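PDB 6SXT: alpha-L-arabinofuranosidase B from Aspergillus kawachii, which hydrolyses terminal non-reducing alpha-L-arabinofuranosides, removing arabinose side chains from arabinoxylan, arabinan and arabinogalactan in plant cell-wall material. Local coordinates for residues G331-L336 against S373-T378; L368-S373 against E389-P394. One frame throughout, in Å; residues are numbered along the deposited sequence.

Interactions 1 and 2 lie side by side in the C-terminal arabinose-binding domain, with centres about 9 Å apart. They share Ser373, which leads from helix 366-371 into strand 374-378. That strand pairs with strand 333-338 in interaction 1 and with strand 386-390, which runs into interaction 2. Two probable hydrogen bonds tie the contacts: Thr375 N to Glu389 O at 2.8 Å and Ser335 OG to Ala372 O at 2.6 Å. The side chains of Val333 and Val391 are each about 4 Å from a bound alanine. The Trp374 side chain is about 8 Å from that of the substrate-binding Leu452. The covalent inhibitor occupies the separate catalytic domain.

Interaction 1: G331-L336 against S373-T378; sequences GEVVSL and SWTVVT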
loop_
_atom_site.group_PDB
_atom_site.type_symbol
_atom_site.label_atom_id
_atom_site.label_comp_id
_atom_site.label_asym_id
_atom_site.label_seq_id
_atom_site.Cartn_x
_atom_site.Cartn_y
_atom_site.Cartn_z
ATOM N N GLY A 331 -22.444 -10.055 -13.211
ATOM C CA GLY A 331 -23.739 -10.084 -13.938
ATOM C C GLY A 331 -24.935 -10.178 -13.014
ATOM O O GLY A 331 -26.062 -9.959 -13.503
ATOM N N GLU A 332 -24.753 -10.523 -11.730
ATOM C CA GLU A 332 -25.779 -10.467 -10.684
ATOM C C GLU A 332 -26.316 -9.042 -10.585
ATOM O O GLU A 332 -25.524 -8.107 -10.653
ATOM C CB GLU A 332 -25.132 -10.872 -9.353
ATOM C CG GLU A 332 -26.048 -11.036 -8.177
ATOM C CD GLU A 332 -25.339 -11.389 -6.883
ATOM O OE1 GLU A 332 -24.097 -11.555 -6.920
ATOM O OE2 GLU A 332 -25.993 -11.431 -5.825
ATOM N N VAL A 333 -27.620 -8.872 -10.387
ATOM C CA VAL A 333 -28.197 -7.547 -10.075
ATOM C C VAL A 333 -28.719 -7.570 -8.656
ATOM O O VAL A 333 -29.428 -8.505 -8.304
ATOM C CB VAL A 333 -29.316 -7.182 -11.080
ATOM C CG1 VAL A 333 -29.655 -5.716 -10.956
ATOM C CG2 VAL A 333 -28.876 -7.541 -12.487
ATOM N N VAL A 334 -28.377 -6.575 -7.864
ATOM C CA VAL A 334 -28.686 -6.580 -6.422
ATOM C C VAL A 334 -29.274 -5.251 -6.003
ATOM O O VAL A 334 -29.038 -4.231 -6.665
ATOM C CB VAL A 334 -27.409 -6.879 -5.583
ATOM C CG1 VAL A 334 -26.800 -8.207 -5.984
ATOM C CG2 VAL A 334 -26.410 -5.742 -5.672
ATOM N N SER A 335 -29.898 -5.253 -4.825
ATOM C CA SER A 335 -30.157 -4.031 -4.068
ATOM C C SER A 335 -29.438 -4.219 -2.730
ATOM O O SER A 335 -29.279 -5.372 -2.280
ATOM C CB SER A 335 -31.655 -3.727 -3.911
ATOM O OG SER A 335 -32.200 -3.446 -5.215
ATOM N N LEU A 336 -29.007 -3.130 -2.156
ATOM C CA LEU A 336 -28.145 -3.146 -0.930
ATOM C C LEU A 336 -28.911 -2.387 0.144
ATOM O O LEU A 336 -29.100 -1.149 0.071
ATOM C CB LEU A 336 -26.777 -2.517 -1.272
ATOM C CG LEU A 336 -25.975 -3.301 -2.294
ATOM C CD1 LEU A 336 -24.793 -2.499 -2.770
ATOM C CD2 LEU A 336 -25.499 -4.636 -1.736
ATOM N N SER A 373 -30.949 -0.313 -7.846
ATOM C CA SER A 373 -30.552 -1.621 -8.387
ATOM C C SER A 373 -29.190 -1.481 -9.046
ATOM O O SER A 373 -28.925 -0.475 -9.737
ATOM C CB SER A 373 -31.603 -2.195 -9.335
ATOM O OG SER A 373 -32.800 -2.332 -8.617
ATOM N N TRP A 374 -28.319 -2.482 -8.852
ATOM C CA TRP A 374 -26.887 -2.405 -9.230
ATOM C C TRP A 374 -26.460 -3.707 -9.882
ATOM O O TRP A 374 -26.677 -4.788 -9.301
ATOM C CB TRP A 374 -26.062 -2.099 -7.973
ATOM C CG TRP A 374 -26.472 -0.829 -7.296
ATOM C CD1 TRP A 374 -27.354 -0.685 -6.266
ATOM C CD2 TRP A 374 -26.149 0.491 -7.730
ATOM N NE1 TRP A 374 -27.508 0.629 -5.955
ATOM C CE2 TRP A 374 -26.799 1.377 -6.852
ATOM C CE3 TRP A 374 -25.323 1.002 -8.735
ATOM C CZ2 TRP A 374 -26.647 2.755 -6.943
ATOM C CZ3 TRP A 374 -25.195 2.361 -8.842
ATOM C CH2 TRP A 374 -25.855 3.223 -7.955
ATOM N N THR A 375 -25.907 -3.642 -11.067
ATOM C CA THR A 375 -25.304 -4.779 -11.761
ATOM C C THR A 375 -23.869 -4.920 -11.223
ATOM O O THR A 375 -23.085 -3.994 -11.342
ATOM C CB THR A 375 -25.306 -4.611 -13.268
ATOM O OG1 THR A 375 -26.662 -4.295 -13.675
ATOM C CG2 THR A 375 -24.803 -5.875 -13.934
ATOM N N VAL A 376 -23.589 -6.087 -10.697
ATOM C CA VAL A 376 -22.228 -6.344 -10.136
ATOM C C VAL A 376 -21.372 -6.853 -11.273
ATOM O O VAL A 376 -21.791 -7.761 -12.033
ATOM C CB VAL A 376 -22.300 -7.326 -8.954
ATOM C CG1 VAL A 376 -20.914 -7.395 -8.284
ATOM C CG2 VAL A 376 -23.311 -6.888 -7.932
ATOM N N VAL A 377 -20.207 -6.264 -11.469
ATOM C CA VAL A 377 -19.305 -6.713 -12.530
ATOM C C VAL A 377 -17.916 -6.959 -11.925
ATOM O O VAL A 377 -17.585 -6.407 -10.864
ATOM C CB VAL A 377 -19.241 -5.729 -13.681
ATOM C CG1 VAL A 377 -20.650 -5.360 -14.190
ATOM C CG2 VAL A 377 -18.492 -4.502 -13.373
ATOM N N THR A 378 -17.132 -7.704 -12.652
ATOM C CA THR A 378 -15.717 -7.916 -12.278
ATOM C C THR A 378 -15.086 -6.561 -11.994
ATOM O O THR A 378 -15.187 -5.586 -12.777
ATOM C CB THR A 378 -14.973 -8.690 -13.361
ATOM O OG1 THR A 378 -15.733 -9.869 -13.564
ATOM C CG2 THR A 378 -13.553 -9.013 -12.930
#
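Val334 and Trp374 are an antiparallel hydrogen-bonded pair joining two strands of the beta-trefoil arabinose-binding domain. Val334 N donates to Trp374 O at 2.9 Å. Trp374 N answers to Val334 O, also at 2.9 Å, but this bond is more bent, with 144° at the hydrogen. Both side chains leave the same face of the sheet. Val334 touches with CG2, the methyl between its backbone N and carbonyl carbon. Val334 CG2 lies 4.3 Å from Trp374 CB and 4.0 Å from Val376 CG2. With Val376 CG1 anti to the backbone N (chi1 -172°), CG2 is anti to the carbonyl carbon, and this branch reaches Val334. The Trp374 indole approaches the partner strand through CD1, 3.9 Å from Val334 O. Its NE1 points elsewhere and donates to Ile348 O of strand 346-351. Val333 and Thr375 form the adjoining non-hydrogen-bonded pair on the other face, where Val333 CG2 meets Thr375 OG1 at 4.1 Å. Beyond them, Val376 is gripped through both of its backbone polar groups. Val376 N donates to Glu332 O at 2.8 Å in an almost straight bond (179°), and Val376 O accepts from Gly331 N at 2.7 Å.

Interaction 2: L368-S373 against E389-P394; sequences LKEEAS and ESVDTP
Ser373 O takes two donors: a weak hydrogen bond from Val391 N at 3.4 Å and one from a water at 2.9 Å. The same water is hydrogen-bonded to Ser390 OG, also at 2.9 Å, and so bridges the two segments. Val391 presses its branches onto the helix end. Val391 CG2 lies 3.7 Å from Ser373 CB, and Val391 CG1 faces Glu370 CB at 4.1 Å. CG1 stands anti to the backbone N (chi1 160°), beside the carbonyl carbon. Ser373 OG turns back to donate to Lys369 O, and it is also hydrogen-bonded to Ala482 N.

In the beta-trefoil domain this contact joins the C-terminal end of helix 366-371 to the loop that follows strand 386-390. An ST motif shapes that loop: Ser390 OG accepts from Thr393 N at 3.0 Å. Asp392, between them, faces the helix with CB and OD1. Its CG lies between the backbone N and the carbonyl carbon (chi1 55°). Glu370 OE1 comes down on Asp392 CB at 3.3 Å. Asp392 OD1 lies 3.6 Å from Glu371 CG, and the carboxylates of Glu371 and Asp392 are turned 78° against each other. The charged atoms of these acidic groups do not touch. The like charges of Glu370 and Glu371 near Asp392 may raise its pKa somewhat, an effect that the hydrogen bond between His350 NE2 and Asp392 OD1 could offset. Thr393 OG1 donates to Asp392 OD2 from above the carboxylate plane.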
loop_
_atom_site.group_PDB
_atom_site.type_symbol
_atom_site.label_atom_id
_atom_site.label_comp_id
_atom_site.label_asym_id
_atom_site.label_seq_id
_atom_site.Cartn_x
_atom_site.Cartn_y
_atom_site.Cartn_z
ATOM N N LEU A 368 -37.067 5.082 -9.171
ATOM C CA LEU A 368 -36.267 4.870 -7.933
ATOM C C LEU A 368 -35.853 3.387 -7.818
ATOM O O LEU A 368 -34.677 3.125 -7.395
ATOM C CB LEU A 368 -37.052 5.392 -6.738
ATOM C CG LEU A 368 -36.430 5.152 -5.365
ATOM C CD1 LEU A 368 -35.062 5.829 -5.329
ATOM C CD2 LEU A 368 -37.327 5.695 -4.256
ATOM N N LYS A 369 -36.698 2.439 -8.170
ATOM C CA LYS A 369 -36.340 1.009 -8.151
ATOM C C LYS A 369 -35.088 0.764 -8.971
ATOM O O LYS A 369 -34.197 -0.002 -8.522
ATOM C CB LYS A 369 -37.478 0.121 -8.623
ATOM C CG LYS A 369 -38.612 0.086 -7.612
ATOM C CD LYS A 369 -39.723 -0.806 -8.063
ATOM C CE LYS A 369 -40.828 -0.937 -7.052
ATOM N NZ LYS A 369 -41.851 -1.848 -7.606
ATOM N N GLU A 370 -34.984 1.383 -10.136
ATOM C CA GLU A 370 -33.792 1.210 -10.985
ATOM C C GLU A 370 -32.584 1.884 -10.317
ATOM O O GLU A 370 -31.440 1.343 -10.454
ATOM C CB GLU A 370 -34.010 1.797 -12.380
ATOM C CG GLU A 370 -35.025 1.067 -13.204
ATOM C CD GLU A 370 -35.131 1.767 -14.561
ATOM O OE1 GLU A 370 -34.261 2.591 -14.881
ATOM O OE2 GLU A 370 -36.107 1.457 -15.310
ATOM N N GLU A 371 -32.758 3.044 -9.711
ATOM C CA GLU A 371 -31.681 3.802 -9.026
ATOM C C GLU A 371 -31.168 3.015 -7.798
ATOM O O GLU A 371 -30.031 3.277 -7.370
ATOM C CB GLU A 371 -32.165 5.178 -8.648
ATOM C CG GLU A 371 -32.360 6.058 -9.898
ATOM C CD GLU A 371 -33.136 7.320 -9.610
ATOM O OE1 GLU A 371 -33.887 7.380 -8.597
ATOM O OE2 GLU A 371 -33.015 8.232 -10.418
ATOM N N ALA A 372 -31.984 2.127 -7.273
ATOM C CA ALA A 372 -31.617 1.273 -6.102
ATOM C C ALA A 372 -31.209 -0.120 -6.560
ATOM O O ALA A 372 -31.210 -1.040 -5.711
ATOM C CB ALA A 372 -32.762 1.208 -5.163
ATOM N N SER A 373 -30.949 -0.313 -7.846
ATOM C CA SER A 373 -30.552 -1.621 -8.387
ATOM C C SER A 373 -29.190 -1.481 -9.046
ATOM O O SER A 373 -28.925 -0.475 -9.737
ATOM C CB SER A 373 -31.603 -2.195 -9.335
ATOM O OG SER A 373 -32.800 -2.332 -8.617
ATOM N N GLU A 389 -22.396 -1.248 -11.225
ATOM C CA GLU A 389 -22.888 -0.504 -12.411
ATOM C C GLU A 389 -24.372 -0.174 -12.196
ATOM O O GLU A 389 -25.137 -1.016 -11.786
ATOM C CB GLU A 389 -22.731 -1.374 -13.652
ATOM C CG GLU A 389 -23.095 -0.629 -14.928
ATOM C CD GLU A 389 -23.051 -1.524 -16.127
ATOM O OE1 GLU A 389 -22.934 -2.738 -15.923
ATOM O OE2 GLU A 389 -22.948 -1.012 -17.220
ATOM N N SER A 390 -24.739 1.071 -12.449
ATOM C CA SER A 390 -26.136 1.560 -12.369
ATOM C C SER A 390 -27.019 0.795 -13.365
ATOM O O SER A 390 -26.610 0.550 -14.518
ATOM C CB SER A 390 -26.174 3.029 -12.610
ATOM O OG SER A 390 -27.543 3.468 -12.717
ATOM N N VAL A 391 -28.201 0.398 -12.891
ATOM C CA VAL A 391 -29.209 -0.234 -13.772
ATOM C C VAL A 391 -29.828 0.855 -14.690
ATOM O O VAL A 391 -29.952 0.585 -15.868
ATOM C CB VAL A 391 -30.246 -1.003 -12.954
ATOM C CG1 VAL A 391 -31.555 -1.242 -13.736
ATOM C CG2 VAL A 391 -29.627 -2.321 -12.518
ATOM N N ASP A 392 -30.147 2.011 -14.155
ATOM C CA ASP A 392 -30.816 3.075 -14.980
ATOM C C ASP A 392 -29.791 3.748 -15.878
ATOM O O ASP A 392 -30.191 4.243 -16.949
ATOM C CB ASP A 392 -31.459 4.140 -14.123
ATOM C CG ASP A 392 -30.492 4.779 -13.146
ATOM O OD1 ASP A 392 -30.233 4.102 -12.098
ATOM O OD2 ASP A 392 -30.096 5.950 -13.371
ATOM N N THR A 393 -28.494 3.721 -15.509
ATOM C CA THR A 393 -27.410 4.408 -16.254
ATOM C C THR A 393 -26.278 3.428 -16.564
ATOM O O THR A 393 -25.232 3.453 -15.921
ATOM C CB THR A 393 -26.958 5.679 -15.545
ATOM O OG1 THR A 393 -28.037 6.511 -15.140
ATOM C CG2 THR A 393 -26.036 6.489 -16.396
ATOM N N PRO A 394 -26.457 2.522 -17.533
ATOM C CA PRO A 394 -25.437 1.554 -17.883
ATOM C C PRO A 394 -24.170 2.292 -18.315
ATOM O O PRO A 394 -24.223 3.414 -18.838
ATOM C CB PRO A 394 -25.963 0.737 -19.043
ATOM C CG PRO A 394 -27.435 1.111 -19.144
ATOM C CD PRO A 394 -27.689 2.350 -18.332
HETATM O O HOH W 1 -28.697 2.375 -10.341
#